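PDB 4PFI: TRAP dicarboxylate transporter-DctP subunit from Marinobacter aquaeolei, which probably binds a small solute, such as an organic acid, in the periplasm and delivers it to the membrane permease of a TRAP transport system. Local coordinates for residues A[40-45]-A[52-57]; A[96-101]-A[245-250]; A[108-113]-A[141-146]. One frame throughout, in Å; residues are numbered along the deposited sequence.

Interaction 1: A[40-45]-A[52-57]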
loop_
_atom_site.group_PDB
_atom_site.type_symbol
_atom_site.label_atom_id
_atom_site.label_comp_id
_atom_site.label_asym_id
_atom_site.label_seq_id
_atom_site.Cartn_x
_atom_site.Cartn_y
_atom_site.Cartn_z
ATOM N N PHE A 40 -11.660 10.692 -10.239
ATOM C CA PHE A 40 -10.561 9.939 -9.644
ATOM C C PHE A 40 -10.722 9.879 -8.116
ATOM O O PHE A 40 -10.495 10.866 -7.431
ATOM C CB PHE A 40 -9.235 10.638 -9.982
ATOM C CG PHE A 40 -7.999 9.797 -9.730
ATOM C CD1 PHE A 40 -8.055 8.654 -8.961
ATOM C CD2 PHE A 40 -6.770 10.175 -10.262
ATOM C CE1 PHE A 40 -6.920 7.900 -8.740
ATOM C CE2 PHE A 40 -5.636 9.421 -10.042
ATOM C CZ PHE A 40 -5.712 8.285 -9.279
ATOM N N ALA A 41 -11.103 8.726 -7.585
ATOM C CA ALA A 41 -11.344 8.587 -6.149
ATOM C C ALA A 41 -10.095 8.113 -5.382
ATOM O O ALA A 41 -9.357 7.259 -5.849
ATOM C CB ALA A 41 -12.499 7.619 -5.913
ATOM N N LEU A 42 -9.880 8.651 -4.191
ATOM C CA LEU A 42 -8.732 8.260 -3.373
ATOM C C LEU A 42 -9.185 7.584 -2.075
ATOM O O LEU A 42 -10.213 7.956 -1.518
ATOM C CB LEU A 42 -7.931 9.490 -2.995
ATOM C CG LEU A 42 -7.617 10.488 -4.085
ATOM C CD1 LEU A 42 -6.889 11.623 -3.453
ATOM C CD2 LEU A 42 -6.796 9.855 -5.188
ATOM N N GLU A 43 -8.399 6.624 -1.589
ATOM C CA GLU A 43 -8.624 6.039 -0.267
ATOM C C GLU A 43 -8.089 6.925 0.860
ATOM O O GLU A 43 -8.329 6.650 2.033
ATOM C CB GLU A 43 -7.892 4.712 -0.142
ATOM C CG GLU A 43 -8.248 3.679 -1.150
ATOM C CD GLU A 43 -7.246 2.550 -1.140
ATOM O OE1 GLU A 43 -6.023 2.836 -1.038
ATOM O OE2 GLU A 43 -7.670 1.371 -1.199
ATOM N N GLU A 44 -7.318 7.950 0.515
ATOM C CA GLU A 44 -6.599 8.720 1.527
ATOM C C GLU A 44 -6.949 10.223 1.457
ATOM O O GLU A 44 -7.478 10.709 0.454
ATOM C CB GLU A 44 -5.080 8.470 1.384
ATOM C CG GLU A 44 -4.690 6.983 1.456
ATOM C CD GLU A 44 -3.163 6.718 1.506
ATOM O OE1 GLU A 44 -2.755 5.788 2.261
ATOM O OE2 GLU A 44 -2.369 7.411 0.799
ATOM N N ILE A 45 -6.668 10.961 2.520
ATOM C CA ILE A 45 -7.033 12.378 2.569
ATOM C C ILE A 45 -6.018 13.277 1.863
ATOM O O ILE A 45 -5.000 12.819 1.329
ATOM C CB ILE A 45 -7.149 12.899 4.023
ATOM C CG1 ILE A 45 -5.878 12.566 4.817
ATOM C CG2 ILE A 45 -8.358 12.319 4.719
ATOM C CD1 ILE A 45 -5.667 13.462 6.024
ATOM N N LEU A 52 -1.147 13.665 -3.554
ATOM C CA LEU A 52 -0.059 14.296 -4.284
ATOM C C LEU A 52 0.066 13.705 -5.674
ATOM O O LEU A 52 0.243 14.430 -6.652
ATOM C CB LEU A 52 1.250 14.132 -3.531
ATOM C CG LEU A 52 1.265 14.931 -2.230
ATOM C CD1 LEU A 52 2.527 14.629 -1.424
ATOM C CD2 LEU A 52 1.126 16.416 -2.521
ATOM N N TYR A 53 -0.023 12.381 -5.747
ATOM C CA TYR A 53 0.038 11.665 -7.018
ATOM C C TYR A 53 -1.098 12.140 -7.914
ATOM O O TYR A 53 -0.890 12.503 -9.076
ATOM C CB TYR A 53 -0.092 10.161 -6.782
ATOM C CG TYR A 53 -0.086 9.285 -8.019
ATOM C CD1 TYR A 53 -1.260 9.046 -8.750
ATOM C CD2 TYR A 53 1.087 8.665 -8.448
ATOM C CE1 TYR A 53 -1.258 8.220 -9.878
ATOM C CE2 TYR A 53 1.093 7.840 -9.577
ATOM C CZ TYR A 53 -0.079 7.625 -10.281
ATOM O OH TYR A 53 -0.044 6.808 -11.386
ATOM N N ALA A 54 -2.303 12.138 -7.361
ATOM C CA ALA A 54 -3.473 12.496 -8.143
ATOM C C ALA A 54 -3.399 13.952 -8.650
ATOM O O ALA A 54 -3.807 14.235 -9.783
ATOM C CB ALA A 54 -4.728 12.252 -7.357
ATOM N N GLN A 55 -2.864 14.862 -7.832
ATOM C CA GLN A 55 -2.698 16.242 -8.266
ATOM C C GLN A 55 -1.792 16.320 -9.484
ATOM O O GLN A 55 -2.053 17.066 -10.406
ATOM C CB GLN A 55 -2.077 17.079 -7.174
ATOM C CG GLN A 55 -3.041 17.599 -6.175
ATOM C CD GLN A 55 -2.309 18.172 -4.972
ATOM O OE1 GLN A 55 -2.585 17.806 -3.827
ATOM N NE2 GLN A 55 -1.335 19.042 -5.229
ATOM N N GLN A 56 -0.707 15.563 -9.455
ATOM C CA GLN A 56 0.206 15.500 -10.574
ATOM C C GLN A 56 -0.452 14.870 -11.802
ATOM O O GLN A 56 -0.181 15.281 -12.937
ATOM C CB GLN A 56 1.424 14.676 -10.197
ATOM C CG GLN A 56 2.284 15.317 -9.145
ATOM C CD GLN A 56 3.154 16.389 -9.749
ATOM O OE1 GLN A 56 2.886 17.580 -9.579
ATOM N NE2 GLN A 56 4.184 15.975 -10.500
ATOM N N PHE A 57 -1.291 13.863 -11.578
ATOM C CA PHE A 57 -1.999 13.201 -12.671
ATOM C C PHE A 57 -2.968 14.186 -13.326
ATOM O O PHE A 57 -3.107 14.212 -14.548
ATOM C CB PHE A 57 -2.767 11.985 -12.160
ATOM C CG PHE A 57 -3.587 11.280 -13.210
ATOM C CD1 PHE A 57 -2.997 10.360 -14.071
ATOM C CD2 PHE A 57 -4.947 11.506 -13.312
ATOM C CE1 PHE A 57 -3.748 9.685 -15.025
ATOM C CE2 PHE A 57 -5.715 10.838 -14.266
ATOM C CZ PHE A 57 -5.118 9.929 -15.128
#

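Interaction 2: A[96-101]-A[245-250]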
loop_
_atom_site.group_PDB
_atom_site.type_symbol
_atom_site.label_atom_id
_atom_site.label_comp_id
_atom_site.label_asym_id
_atom_site.label_seq_id
_atom_site.Cartn_x
_atom_site.Cartn_y
_atom_site.Cartn_z
ATOM N N LEU A 96 -11.731 6.280 -12.168
ATOM C CA LEU A 96 -10.416 5.915 -11.658
ATOM C C LEU A 96 -10.406 5.920 -10.137
ATOM O O LEU A 96 -11.019 6.778 -9.504
ATOM C CB LEU A 96 -9.374 6.933 -12.140
ATOM C CG LEU A 96 -9.047 7.014 -13.633
ATOM C CD1 LEU A 96 -8.369 8.359 -13.985
ATOM C CD2 LEU A 96 -8.153 5.826 -14.033
ATOM N N ALA A 97 -9.666 4.989 -9.547
ATOM C CA ALA A 97 -9.518 4.954 -8.094
ATOM C C ALA A 97 -8.239 4.261 -7.686
ATOM O O ALA A 97 -7.664 3.478 -8.437
ATOM C CB ALA A 97 -10.689 4.253 -7.448
ATOM N N PHE A 98 -7.795 4.578 -6.481
ATOM C CA PHE A 98 -6.751 3.821 -5.840
ATOM C C PHE A 98 -7.407 2.639 -5.143
ATOM O O PHE A 98 -8.522 2.739 -4.631
ATOM C CB PHE A 98 -6.007 4.695 -4.836
ATOM C CG PHE A 98 -4.882 5.481 -5.446
ATOM C CD1 PHE A 98 -3.724 4.837 -5.862
ATOM C CD2 PHE A 98 -4.964 6.855 -5.595
ATOM C CE1 PHE A 98 -2.679 5.547 -6.424
ATOM C CE2 PHE A 98 -3.914 7.554 -6.146
ATOM C CZ PHE A 98 -2.774 6.897 -6.562
ATOM N N ALA A 99 -6.714 1.513 -5.126
ATOM C CA ALA A 99 -7.188 0.342 -4.397
ATOM C C ALA A 99 -5.975 -0.339 -3.796
ATOM O O ALA A 99 -5.075 -0.762 -4.512
ATOM C CB ALA A 99 -7.932 -0.622 -5.318
ATOM N N SER A 100 -5.942 -0.416 -2.475
ATOM C CA SER A 100 -4.893 -1.133 -1.761
ATOM C C SER A 100 -5.237 -2.620 -1.547
ATOM O O SER A 100 -6.382 -3.042 -1.770
ATOM C CB SER A 100 -4.658 -0.419 -0.444
ATOM O OG SER A 100 -4.271 0.926 -0.719
ATOM N N PRO A 101 -4.241 -3.430 -1.148
ATOM C CA PRO A 101 -4.484 -4.874 -0.964
ATOM C C PRO A 101 -5.591 -5.151 0.048
ATOM O O PRO A 101 -6.408 -6.034 -0.210
ATOM C CB PRO A 101 -3.124 -5.408 -0.493
ATOM C CG PRO A 101 -2.121 -4.461 -1.110
ATOM C CD PRO A 101 -2.809 -3.097 -1.039
ATOM N N PHE A 245 4.006 -0.244 1.478
ATOM C CA PHE A 245 2.620 0.024 1.114
ATOM C C PHE A 245 2.579 0.221 -0.383
ATOM O O PHE A 245 3.165 1.166 -0.887
ATOM C CB PHE A 245 2.167 1.350 1.697
ATOM C CG PHE A 245 0.826 1.337 2.350
ATOM C CD1 PHE A 245 0.326 0.192 2.967
ATOM C CD2 PHE A 245 0.099 2.531 2.466
ATOM C CE1 PHE A 245 -0.908 0.220 3.653
ATOM C CE2 PHE A 245 -1.139 2.573 3.158
ATOM C CZ PHE A 245 -1.640 1.416 3.748
ATOM N N ILE A 246 1.860 -0.644 -1.084
ATOM C CA ILE A 246 1.729 -0.557 -2.528
ATOM C C ILE A 246 0.258 -0.416 -2.863
ATOM O O ILE A 246 -0.525 -1.323 -2.565
ATOM C CB ILE A 246 2.215 -1.848 -3.180
ATOM C CG1 ILE A 246 3.654 -2.162 -2.744
ATOM C CG2 ILE A 246 2.102 -1.751 -4.711
ATOM C CD1 ILE A 246 4.669 -1.127 -3.206
ATOM N N ALA A 247 -0.138 0.697 -3.479
ATOM C CA ALA A 247 -1.534 0.908 -3.861
ATOM C C ALA A 247 -1.717 0.672 -5.369
ATOM O O ALA A 247 -0.808 0.953 -6.148
ATOM C CB ALA A 247 -1.961 2.309 -3.501
ATOM N N SER A 248 -2.887 0.154 -5.765
ATOM C CA SER A 248 -3.235 -0.066 -7.176
ATOM C C SER A 248 -3.954 1.134 -7.742
ATOM O O SER A 248 -4.780 1.736 -7.051
ATOM C CB SER A 248 -4.230 -1.233 -7.314
ATOM O OG SER A 248 -3.600 -2.478 -7.449
ATOM N N VAL A 249 -3.696 1.462 -9.004
ATOM C CA VAL A 249 -4.591 2.369 -9.726
ATOM C C VAL A 249 -5.466 1.535 -10.656
ATOM O O VAL A 249 -4.963 0.824 -11.521
ATOM C CB VAL A 249 -3.831 3.450 -10.542
ATOM C CG1 VAL A 249 -4.824 4.297 -11.364
ATOM C CG2 VAL A 249 -2.989 4.339 -9.631
ATOM N N VAL A 250 -6.776 1.612 -10.479
ATOM C CA VAL A 250 -7.695 0.816 -11.291
ATOM C C VAL A 250 -8.693 1.691 -12.050
ATOM O O VAL A 250 -8.959 2.834 -11.676
ATOM C CB VAL A 250 -8.492 -0.201 -10.421
ATOM C CG1 VAL A 250 -7.558 -1.230 -9.825
ATOM C CG2 VAL A 250 -9.308 0.522 -9.350
#

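Interaction 3: A[108-113]-A[141-146]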
loop_
_atom_site.group_PDB
_atom_site.type_symbol
_atom_site.label_atom_id
_atom_site.label_comp_id
_atom_site.label_asym_id
_atom_site.label_seq_id
_atom_site.Cartn_x
_atom_site.Cartn_y
_atom_site.Cartn_z
ATOM N N VAL A 108 -9.480 -9.987 -5.115
ATOM C CA VAL A 108 -8.191 -10.155 -5.796
ATOM C C VAL A 108 -7.072 -10.530 -4.811
ATOM O O VAL A 108 -6.207 -9.705 -4.494
ATOM C CB VAL A 108 -7.774 -8.844 -6.494
ATOM C CG1 VAL A 108 -6.654 -9.097 -7.470
ATOM C CG2 VAL A 108 -8.973 -8.215 -7.185
ATOM N N PRO A 109 -7.073 -11.786 -4.345
ATOM C CA PRO A 109 -6.168 -12.285 -3.300
ATOM C C PRO A 109 -4.693 -12.211 -3.685
ATOM O O PRO A 109 -3.827 -12.257 -2.812
ATOM C CB PRO A 109 -6.584 -13.751 -3.132
ATOM C CG PRO A 109 -7.896 -13.898 -3.881
ATOM C CD PRO A 109 -7.878 -12.860 -4.947
ATOM N N GLU A 110 -4.421 -12.076 -4.975
ATOM C CA GLU A 110 -3.059 -12.038 -5.480
ATOM C C GLU A 110 -2.335 -10.793 -4.967
ATOM O O GLU A 110 -1.105 -10.767 -4.893
ATOM C CB GLU A 110 -3.073 -12.055 -7.017
ATOM C CG GLU A 110 -3.638 -13.358 -7.595
ATOM C CD GLU A 110 -5.153 -13.508 -7.413
ATOM O OE1 GLU A 110 -5.869 -12.483 -7.419
ATOM O OE2 GLU A 110 -5.636 -14.657 -7.268
ATOM N N THR A 111 -3.095 -9.757 -4.625
ATOM C CA THR A 111 -2.491 -8.532 -4.103
ATOM C C THR A 111 -1.850 -8.789 -2.728
ATOM O O THR A 111 -1.036 -7.992 -2.272
ATOM C CB THR A 111 -3.501 -7.359 -4.040
ATOM O OG1 THR A 111 -4.653 -7.733 -3.273
ATOM C CG2 THR A 111 -3.949 -6.962 -5.437
ATOM N N GLY A 112 -2.192 -9.913 -2.088
ATOM C CA GLY A 112 -1.528 -10.311 -0.859
ATOM C C GLY A 112 -0.012 -10.380 -1.012
ATOM O O GLY A 112 0.725 -10.241 -0.050
ATOM N N LEU A 113 0.453 -10.621 -2.229
ATOM C CA LEU A 113 1.876 -10.594 -2.515
ATOM C C LEU A 113 2.552 -9.368 -1.884
ATOM O O LEU A 113 3.661 -9.468 -1.388
ATOM C CB LEU A 113 2.091 -10.566 -4.032
ATOM C CG LEU A 113 3.535 -10.523 -4.538
ATOM C CD1 LEU A 113 4.139 -11.929 -4.566
ATOM C CD2 LEU A 113 3.598 -9.858 -5.948
ATOM N N GLU A 141 -3.282 -8.472 -14.258
ATOM C CA GLU A 141 -4.438 -7.985 -15.022
ATOM C C GLU A 141 -5.661 -8.908 -14.995
ATOM O O GLU A 141 -6.773 -8.444 -14.788
ATOM C CB GLU A 141 -4.051 -7.704 -16.480
ATOM C CG GLU A 141 -3.438 -6.334 -16.714
ATOM C CD GLU A 141 -3.097 -6.074 -18.185
ATOM O OE1 GLU A 141 -3.913 -6.425 -19.080
ATOM O OE2 GLU A 141 -2.002 -5.524 -18.445
ATOM N N PRO A 142 -5.465 -10.211 -15.234
ATOM C CA PRO A 142 -6.584 -11.163 -15.246
ATOM C C PRO A 142 -7.292 -11.246 -13.891
ATOM O O PRO A 142 -8.521 -11.302 -13.859
ATOM C CB PRO A 142 -5.907 -12.495 -15.587
ATOM C CG PRO A 142 -4.632 -12.121 -16.256
ATOM C CD PRO A 142 -4.193 -10.867 -15.577
ATOM N N ALA A 143 -6.533 -11.238 -12.791
ATOM C CA ALA A 143 -7.131 -11.326 -11.460
ATOM C C ALA A 143 -8.037 -10.122 -11.214
ATOM O O ALA A 143 -9.102 -10.241 -10.601
ATOM C CB ALA A 143 -6.055 -11.420 -10.395
ATOM N N TYR A 144 -7.616 -8.967 -11.717
ATOM C CA TYR A 144 -8.391 -7.740 -11.582
ATOM C C TYR A 144 -9.637 -7.747 -12.461
ATOM O O TYR A 144 -10.707 -7.292 -12.038
ATOM C CB TYR A 144 -7.533 -6.530 -11.948
ATOM C CG TYR A 144 -6.698 -6.005 -10.801
ATOM C CD1 TYR A 144 -5.469 -6.567 -10.512
ATOM C CD2 TYR A 144 -7.136 -4.948 -10.018
ATOM C CE1 TYR A 144 -4.710 -6.106 -9.493
ATOM C CE2 TYR A 144 -6.371 -4.471 -8.985
ATOM C CZ TYR A 144 -5.156 -5.061 -8.732
ATOM O OH TYR A 144 -4.345 -4.632 -7.729
ATOM N N HIS A 145 -9.475 -8.238 -13.695
ATOM C CA HIS A 145 -10.575 -8.350 -14.650
ATOM C C HIS A 145 -11.628 -9.237 -14.034
ATOM O O HIS A 145 -12.809 -8.925 -14.071
ATOM C CB HIS A 145 -10.107 -8.942 -15.979
ATOM C CG HIS A 145 -9.403 -7.964 -16.874
ATOM N ND1 HIS A 145 -9.943 -6.741 -17.215
ATOM C CD2 HIS A 145 -8.217 -8.043 -17.525
ATOM C CE1 HIS A 145 -9.114 -6.105 -18.024
ATOM N NE2 HIS A 145 -8.058 -6.871 -18.226
ATOM N N ASN A 146 -11.178 -10.328 -13.428
ATOM C CA ASN A 146 -12.060 -11.254 -12.725
ATOM C C ASN A 146 -12.925 -10.558 -11.666
ATOM O O ASN A 146 -13.967 -11.076 -11.279
ATOM C CB ASN A 146 -11.227 -12.368 -12.083
ATOM C CG ASN A 146 -12.072 -13.504 -11.552
ATOM O OD1 ASN A 146 -12.383 -13.550 -10.359
ATOM N ND2 ASN A 146 -12.436 -14.442 -12.429
#

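Interaction 1: A[40-45]-A[52-57]
In the first beta-alpha-beta unit of this solute-binding protein, Phe40 near the end of strand 37-41 packs against Ala54 and Phe57 of helix 49-65. The Phe40 side chain runs from the strand to the helix, with CG anti to the backbone N (chi1 -166°). Its ring presents an edge to the face of Phe57. This is an offset edge-to-face pair, with ring centroids 5.5 Å apart and planes at 84°. The closest atoms of the pair are CD2 of Phe40 and CD2 of Phe57, at 3.8 Å. CE2 of Phe40 also lies 4.0 Å from CB of Ala54. The unit is completed by strand 70-74, which pairs in parallel with strand 37-41, so the helix is the crossover connection between them. Past the end of the strand, Leu42 touches the same methyl, with its CD2 branch 3.8 Å from CB of Ala54. CB of Ala54 thus meets both side chains. Tyr53 makes a looser contact. Its CE1 lies 4.5 Å from CZ of Phe40, and the two rings approach at their edges. Helix 263-296 packs on Tyr53 and Phe57, and Phe98 of strand 96-99 meets the rings of both Phe40 and Tyr53.

Interaction 2: A[96-101]-A[245-250]
Ile246 meets Pro101 where strand 244-252 runs antiparallel to strand 96-99. Its backbone O lies 3.3 Å from CD of Pro101, so this carbonyl borders the proline ring just past the end of strand 96-99. Ala247 follows. Its CB sits between two side chains, 3.9 Å from CD1 of Phe98 and close to OG of Ser100, a hydroxyl that hydrogen-bonds to Glu43. Ser248 and Ala99 form a hydrogen-bonded pair. Both bonds are short at 2.7 Å, N of Ser248 to O of Ala99 and N of Ala99 to O of Ser248. O of Ser248 also receives a CA-H...O contact from Phe98. Val249 and Phe98 form the non-hydrogen-bonded pair. CG2 of Val249 reaches CE1 of Phe98 at 3.4 Å, and the two side chains cross obliquely. The placing of this branch anti to the carbonyl carbon of Val249 turns it to the Phe98 ring. Val250 closes the register with Ala97 in a second hydrogen-bonded pair. N of Val250 lies 2.9 Å from O of Ala97, with a nearly straight N-H...O angle of 174°. Strand 37-41 pairs in parallel with strand 96-99, and strand 149-164 pairs with strand 244-252. The side chains of Phe98 and Ala247 touch Gln50 of helix 49-65, while Ser248, on the other face of the sheet from Phe98, touches Phe154.

Interaction 3: A[108-113]-A[141-146]
Tyr144, on helix 134-145, meets Val108 and Thr111 of the loop that follows helix 101-104 with its ring and hydroxyl. From CB the side chain leaves with CG anti to its own carbonyl carbon (chi1 -85°), which carries the ring toward the loop. CD1 and CE1 come next. Both lie 4.1 Å from CG1 of Val108, which sits over one ring face, offset toward the rim. Further out, CZ lies 4.0 Å from CG2 of Thr111. At the tip, OH lies 3.3 Å from the same methyl. Both loop side chains cross the tyrosine at about a right angle. The hydroxyl of Thr111 is used within its own segment: OG1 donates to O of Val108 at 2.8 Å, nearly along the C=O axis. That carbonyl also accepts the backbone N of Thr111. The backbone bond belongs to the start of 3-10 segment 109-113. The OG1 bond holds the rotation of Thr111, which leaves its methyl against Tyr144. Ala143, one residue earlier on the helix, points its CB at the loop: it lies 3.8 Å from CG1 of Val108 and 3.2 Å from OE1 of Glu110. The Glu110 chain bends at chi2 (72°) to bring its carboxylate there. No hydrogen bond links the two segments. The contact therefore rests on methyl groups and a ring face, with polar oxygens of Glu110 and Tyr144 abutting carbon atoms.

Overall arrangement
The centre of interaction 2 is about 7 Å from the centre of the chain, those of interactions 1 and 3 about 14 Å. All three are largely buried, though Glu110 and Ala143 in interaction 3 are partly exposed. Interactions 1 and 2 share one sheet, because strands 37-41 and 96-99 are neighbours, and a hydrogen bond between Glu43 and Ser100 also joins them. Interaction 3 meets interaction 2 where Tyr144 packs on Val250. Interactions 1 and 3 do not touch. Backbone hydrogen bonds pair the strands in 96-101/245-250. The outer two rely on side-chain packing, chiefly aromatic in 40-45/52-57 and of methyls on a tyrosine in 108-113/141-146.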